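Local coordinates for protein VompD (Bartonella quintana, PDB 4LGO) that probably serves as a trimeric autotransporter adhesin on the bacterial outer membrane, this chain being its N-terminal domain 1, at residues K21-V24 and N25-N28; P96-V100 and G101-A105. One frame throughout, in Å; residues are numbered along the deposited sequence.

Interaction 1 (K21-V24 and N25-N28)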
ATOM      1  N   LYS A  21      32.891   1.299  14.766  1.00 29.81           N
ATOM      2  CA  LYS A  21      32.490   2.009  13.538  1.00 28.60           C
ATOM      3  C   LYS A  21      31.139   1.522  13.031  1.00 26.00           C
ATOM      4  O   LYS A  21      30.816   0.332  13.103  1.00 25.79           O
ATOM      5  CB  LYS A  21      33.511   1.781  12.425  1.00 30.23           C
ATOM      6  CG  LYS A  21      34.880   2.344  12.711  1.00 34.25           C
ATOM      7  CD  LYS A  21      35.961   1.517  12.032  1.00 37.66           C
ATOM      8  CE  LYS A  21      36.208   0.230  12.788  1.00 39.86           C
ATOM      9  NZ  LYS A  21      37.524  -0.358  12.419  1.00 43.07           N
ATOM     10  N   LEU A  22      30.377   2.453  12.480  1.00 24.23           N
ATOM     11  CA  LEU A  22      29.065   2.156  11.913  1.00 23.08           C
ATOM     12  C   LEU A  22      29.066   2.458  10.414  1.00 22.03           C
ATOM     13  O   LEU A  22      29.311   3.598   9.989  1.00 21.68           O
ATOM     14  CB  LEU A  22      27.988   2.941  12.643  1.00 22.79           C
ATOM     15  CG  LEU A  22      26.544   2.779  12.149  1.00 22.73           C
ATOM     16  CD1 LEU A  22      26.050   1.343  12.295  1.00 23.70           C
ATOM     17  CD2 LEU A  22      25.672   3.718  12.979  1.00 23.79           C
ATOM     18  N   VAL A  23      28.794   1.439   9.615  1.00 21.58           N
ATOM     19  CA  VAL A  23      28.811   1.576   8.148  1.00 21.53           C
ATOM     20  C   VAL A  23      27.398   1.368   7.640  1.00 20.42           C
ATOM     21  O   VAL A  23      26.826   0.316   7.856  1.00 21.53           O
ATOM     22  CB  VAL A  23      29.772   0.567   7.528  1.00 21.91           C
ATOM     23  CG1 VAL A  23      29.590   0.447   6.016  1.00 21.53           C
ATOM     24  CG2 VAL A  23      31.199   0.949   7.883  1.00 23.34           C
ATOM     25  N   VAL A  24      26.833   2.385   7.008  1.00 19.63           N
ATOM     26  CA  VAL A  24      25.460   2.350   6.526  1.00 18.82           C
ATOM     27  C   VAL A  24      25.462   2.199   4.994  1.00 19.08           C
ATOM     28  O   VAL A  24      25.897   3.131   4.287  1.00 19.42           O
ATOM     29  CB  VAL A  24      24.725   3.635   6.907  1.00 18.78           C
ATOM     30  CG1 VAL A  24      23.290   3.603   6.399  1.00 18.51           C
ATOM     31  CG2 VAL A  24      24.749   3.828   8.418  1.00 20.02           C
ATOM     32  N   ASN A  25      24.986   1.056   4.493  1.00 19.70           N
ATOM     33  CA  ASN A  25      24.989   0.768   3.046  1.00 20.63           C
ATOM     34  C   ASN A  25      26.324   1.161   2.394  1.00 22.60           C
ATOM     35  O   ASN A  25      26.362   1.844   1.361  1.00 23.81           O
ATOM     36  CB  ASN A  25      23.843   1.471   2.339  1.00 20.02           C
ATOM     37  CG  ASN A  25      22.511   0.849   2.647  1.00 19.50           C
ATOM     38  OD1 ASN A  25      22.344  -0.366   2.536  1.00 19.45           O
ATOM     39  ND2 ASN A  25      21.538   1.668   2.956  1.00 18.79           N
ATOM     40  N   ASP A  26      27.418   0.702   2.987  1.00 23.20           N
ATOM     41  CA  ASP A  26      28.748   1.002   2.416  1.00 24.38           C
ATOM     42  C   ASP A  26      29.153   2.489   2.270  1.00 22.14           C
ATOM     43  O   ASP A  26      30.133   2.812   1.576  1.00 23.00           O
ATOM     44  CB  ASP A  26      28.915   0.271   1.084  1.00 27.04           C
ATOM     45  CG  ASP A  26      28.885  -1.259   1.253  1.00 30.92           C
ATOM     46  OD1 ASP A  26      29.399  -1.785   2.266  1.00 33.52           O
ATOM     47  OD2 ASP A  26      28.350  -1.929   0.369  1.00 35.25           O
ATOM     48  N   GLU A  27      28.484   3.374   3.001  1.00 19.82           N
ATOM     49  CA  GLU A  27      29.007   4.694   3.247  1.00 18.48           C
ATOM     50  C   GLU A  27      30.314   4.607   4.050  1.00 19.02           C
ATOM     51  O   GLU A  27      30.572   3.597   4.758  1.00 19.56           O
ATOM     52  CB  GLU A  27      27.983   5.513   4.041  1.00 17.57           C
ATOM     53  CG  GLU A  27      28.346   6.969   4.309  1.00 17.25           C
ATOM     54  CD  GLU A  27      28.661   7.728   3.062  1.00 17.92           C
ATOM     55  OE1 GLU A  27      27.748   8.422   2.509  1.00 17.23           O
ATOM     56  OE2 GLU A  27      29.836   7.649   2.596  1.00 17.95           O
ATOM     57  N   ASN A  28      31.102   5.676   3.975  1.00 18.83           N
ATOM     58  CA  ASN A  28      32.328   5.822   4.758  1.00 19.84           C
ATOM     59  C   ASN A  28      31.942   5.589   6.238  1.00 20.50           C
ATOM     60  O   ASN A  28      30.865   5.998   6.647  1.00 20.04           O
ATOM     61  CB  ASN A  28      32.902   7.236   4.634  1.00 19.95           C
ATOM     62  CG  ASN A  28      33.367   7.602   3.240  1.00 20.06           C
ATOM     63  OD1 ASN A  28      32.896   7.097   2.207  1.00 19.88           O
ATOM     64  ND2 ASN A  28      34.270   8.551   3.201  1.00 20.38           N
TER
HETATM   65  O   HOH W   1      28.334   4.890   7.552  1.00 17.59           O
HETATM   66  O   HOH W   2      26.570  -1.511   4.940  1.00 26.33           O
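One water is gripped by three backbone groups of L22, V24 and N28: it donates to L22 O at 2.9 Å and to N28 O at 2.9 Å, and accepts from V24 N at 3.0 Å. It thereby links strand and turn where no direct bond joins these three groups. Just beyond, the chain turns back through a direct bond, E27 N to V24 O at 2.9 Å and nearly straight at 164°. N25 and D26 fill the two corners with left-handed backbone angles, which asparagine and aspartate tolerate better than most residues. V23, with CG1 anti to its backbone N (chi1 167°), lays that methyl against the returning chain, 3.5 Å from E27 O and 3.7 Å from D26 N. A beta-branched residue suits this place, since it keeps the strand extended while lending a methyl to the turn. Beyond the bend, E27 doubles back at chi2 (55°) and its OE2 takes the backbone N-H of N28 at 2.7 Å on the lone pair away from its other oxygen, a bond that ties the bent side chain to the next backbone amide. The side-chain amide of N25 is used elsewhere: OD1 accepts from G42 N and ND2 donates to I57 O, both of the second subunit, so a turn residue also fastens the trimer. This is a type I' beta turn, V24 to E27, in the connection between the antiparallel strands 20-24 and 30-32, the first of which is extended by a parallel strand of the second subunit.

Interaction 2 (P96-V100 and G101-A105)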
ATOM      1  N   PRO A  96      -8.056  -4.940 -15.351  1.00 22.87           N
ATOM      2  CA  PRO A  96      -8.823  -3.718 -15.107  1.00 21.53           C
ATOM      3  C   PRO A  96      -8.021  -2.671 -14.330  1.00 19.72           C
ATOM      4  O   PRO A  96      -6.963  -2.978 -13.747  1.00 19.32           O
ATOM      5  CB  PRO A  96     -10.004  -4.188 -14.253  1.00 22.04           C
ATOM      6  CG  PRO A  96      -9.886  -5.676 -14.174  1.00 23.95           C
ATOM      7  CD  PRO A  96      -8.516  -6.053 -14.507  1.00 23.84           C
ATOM      8  N   ASN A  97      -8.517  -1.438 -14.341  1.00 18.62           N
ATOM      9  CA  ASN A  97      -7.960  -0.403 -13.494  1.00 17.28           C
ATOM     10  C   ASN A  97      -9.019   0.545 -12.965  1.00 16.39           C
ATOM     11  O   ASN A  97     -10.113   0.609 -13.498  1.00 16.30           O
ATOM     12  CB  ASN A  97      -6.810   0.329 -14.203  1.00 17.30           C
ATOM     13  CG  ASN A  97      -7.265   1.203 -15.339  1.00 17.73           C
ATOM     14  OD1 ASN A  97      -8.036   2.142 -15.150  1.00 17.33           O
ATOM     15  ND2 ASN A  97      -6.735   0.936 -16.543  1.00 18.76           N
ATOM     16  N   MET A  98      -8.676   1.231 -11.878  1.00 15.96           N
ATOM     17  CA  MET A  98      -9.491   2.293 -11.339  1.00 15.66           C
ATOM     18  C   MET A  98      -8.522   3.433 -11.097  1.00 14.76           C
ATOM     19  O   MET A  98      -7.772   3.404 -10.125  1.00 14.13           O
ATOM     20  CB  MET A  98     -10.180   1.878 -10.027  1.00 16.56           C
ATOM     21  CG  MET A  98     -10.988   3.031  -9.466  1.00 18.06           C
ATOM     22  SD  MET A  98     -11.901   2.576  -7.980  1.00 20.79           S
ATOM     23  CE  MET A  98     -10.560   2.405  -6.857  1.00 22.62           C
ATOM     24  N   THR A  99      -8.491   4.390 -12.021  1.00 14.62           N
ATOM     25  CA  THR A  99      -7.512   5.489 -11.970  1.00 14.89           C
ATOM     26  C   THR A  99      -8.227   6.828 -12.099  1.00 15.28           C
ATOM     27  O   THR A  99      -9.461   6.902 -12.255  1.00 15.61           O
ATOM     28  CB  THR A  99      -6.484   5.330 -13.096  1.00 15.49           C
ATOM     29  OG1 THR A  99      -7.174   5.313 -14.336  1.00 15.90           O
ATOM     30  CG2 THR A  99      -5.700   4.042 -12.929  1.00 15.53           C
ATOM     31  N   VAL A 100      -7.467   7.904 -12.020  1.00 15.55           N
ATOM     32  CA  VAL A 100      -8.048   9.229 -11.952  1.00 16.41           C
ATOM     33  C   VAL A 100      -8.963   9.476 -13.151  1.00 16.95           C
ATOM     34  O   VAL A 100     -10.020  10.086 -13.036  1.00 17.48           O
ATOM     35  CB  VAL A 100      -6.946  10.331 -11.877  1.00 16.96           C
ATOM     36  CG1 VAL A 100      -7.560  11.725 -11.880  1.00 18.18           C
ATOM     37  CG2 VAL A 100      -6.034  10.145 -10.671  1.00 18.09           C
ATOM     38  N   GLY A 101      -8.554   9.000 -14.342  1.00 16.75           N
ATOM     39  CA  GLY A 101      -9.302   9.201 -15.559  1.00 16.85           C
ATOM     40  C   GLY A 101     -10.488   8.289 -15.754  1.00 16.58           C
ATOM     41  O   GLY A 101     -11.238   8.445 -16.740  1.00 17.34           O
ATOM     42  N   GLY A 102     -10.695   7.377 -14.803  1.00 16.16           N
ATOM     43  CA  GLY A 102     -11.871   6.529 -14.793  1.00 16.01           C
ATOM     44  C   GLY A 102     -11.542   5.062 -14.600  1.00 16.02           C
ATOM     45  O   GLY A 102     -10.385   4.631 -14.653  1.00 16.10           O
ATOM     46  N   ILE A 103     -12.592   4.290 -14.399  1.00 16.20           N
ATOM     47  CA  ILE A 103     -12.528   2.843 -14.344  1.00 16.70           C
ATOM     48  C   ILE A 103     -12.481   2.231 -15.739  1.00 17.19           C
ATOM     49  O   ILE A 103     -13.279   2.614 -16.621  1.00 17.70           O
ATOM     50  CB  ILE A 103     -13.768   2.305 -13.573  1.00 16.27           C
ATOM     51  CG1 ILE A 103     -13.769   2.870 -12.157  1.00 17.05           C
ATOM     52  CG2 ILE A 103     -13.802   0.774 -13.631  1.00 17.30           C
ATOM     53  CD1 ILE A 103     -15.059   2.590 -11.392  1.00 17.41           C
ATOM     54  N   ASN A 104     -11.580   1.265 -15.921  1.00 17.41           N
ATOM     55  CA  ASN A 104     -11.452   0.431 -17.112  1.00 18.57           C
ATOM     56  C   ASN A 104     -11.686  -0.990 -16.661  1.00 18.77           C
ATOM     57  O   ASN A 104     -10.927  -1.534 -15.860  1.00 19.26           O
ATOM     58  CB  ASN A 104     -10.059   0.588 -17.720  1.00 19.38           C
ATOM     59  CG  ASN A 104      -9.879  -0.140 -19.031  1.00 21.31           C
ATOM     60  OD1 ASN A 104     -10.527  -1.159 -19.310  1.00 20.94           O
ATOM     61  ND2 ASN A 104      -8.954   0.373 -19.862  1.00 22.91           N
ATOM     62  N   ALA A 105     -12.761  -1.599 -17.166  1.00 19.36           N
ATOM     63  CA  ALA A 105     -13.181  -2.905 -16.725  1.00 19.48           C
ATOM     64  C   ALA A 105     -12.360  -4.034 -17.386  1.00 21.31           C
ATOM     65  O   ALA A 105     -12.568  -5.205 -17.104  1.00 21.80           O
ATOM     66  CB  ALA A 105     -14.690  -3.059 -16.932  1.00 19.40           C
TER
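N97 and N104 face each other as a hydrogen-bonded antiparallel pair and satisfy each other's backbone: N97 N donates to N104 O at 2.9 Å, and N104 N returns to N97 O at 2.9 Å. N97 O also receives a CA-H...O contact from I103 CA at 3.4 Å. Nearer the bend, T99 and G102 form the second such pair, with G102 N to T99 O at 2.9 Å and the longer T99 N to G102 O at 3.3 Å. The T99 hydroxyl has two weak options for its one proton, G102 O and N97 OD1. V100 and G101 are the corners of the type I turn between them, and G102 has a phi of 131°, an angle within easy reach of glycine, which has no CB to meet the preceding carbonyl. The amide of N97, placed by chi1 of 70°, leans over N104, its ND2 3.5 Å from N104 CB, with the two amide planes 75° apart. N104 OD1 turns from this pair to accept from G106 N. On the other face, M98 and I103 lie side by side, M98 CG meeting I103 CG1 at 3.9 Å. These apolar side chains suit the trimer interior: M98 packs on M98 of the second subunit, and I103 on I103 of both other subunits. Within the chain's antiparallel sheet, strand 97-99 runs between its hairpin partner 102-106 and strand 89-92, the backbones of M98 and F90, and of V100 and V88, being hydrogen-bonded; strand 102-106 is outermost, and at N104 a parallel strand of the third subunit carries the sheet onward.

Overall arrangement
From the N terminus, strand 20-24 leads straight into interaction 1, which turns the chain back toward strand 30-32. Only after strand 37-42, the antiparallel pair 55-59 and 64-69, and the first three strands of the five-stranded sheet does interaction 2 bend strand 97-99 into 102-106, ahead of the C-terminal helix 125-134. The two loops are closed in series, neither enclosing nor crossing the other. Their centres lie 44 Å apart on opposite sides of the chain's centre, with nearest atoms about 32 Å apart, as fits an elongated chain. Both touch the second subunit, and interaction 2 the third as well, so each turn region also takes part in the trimer interface.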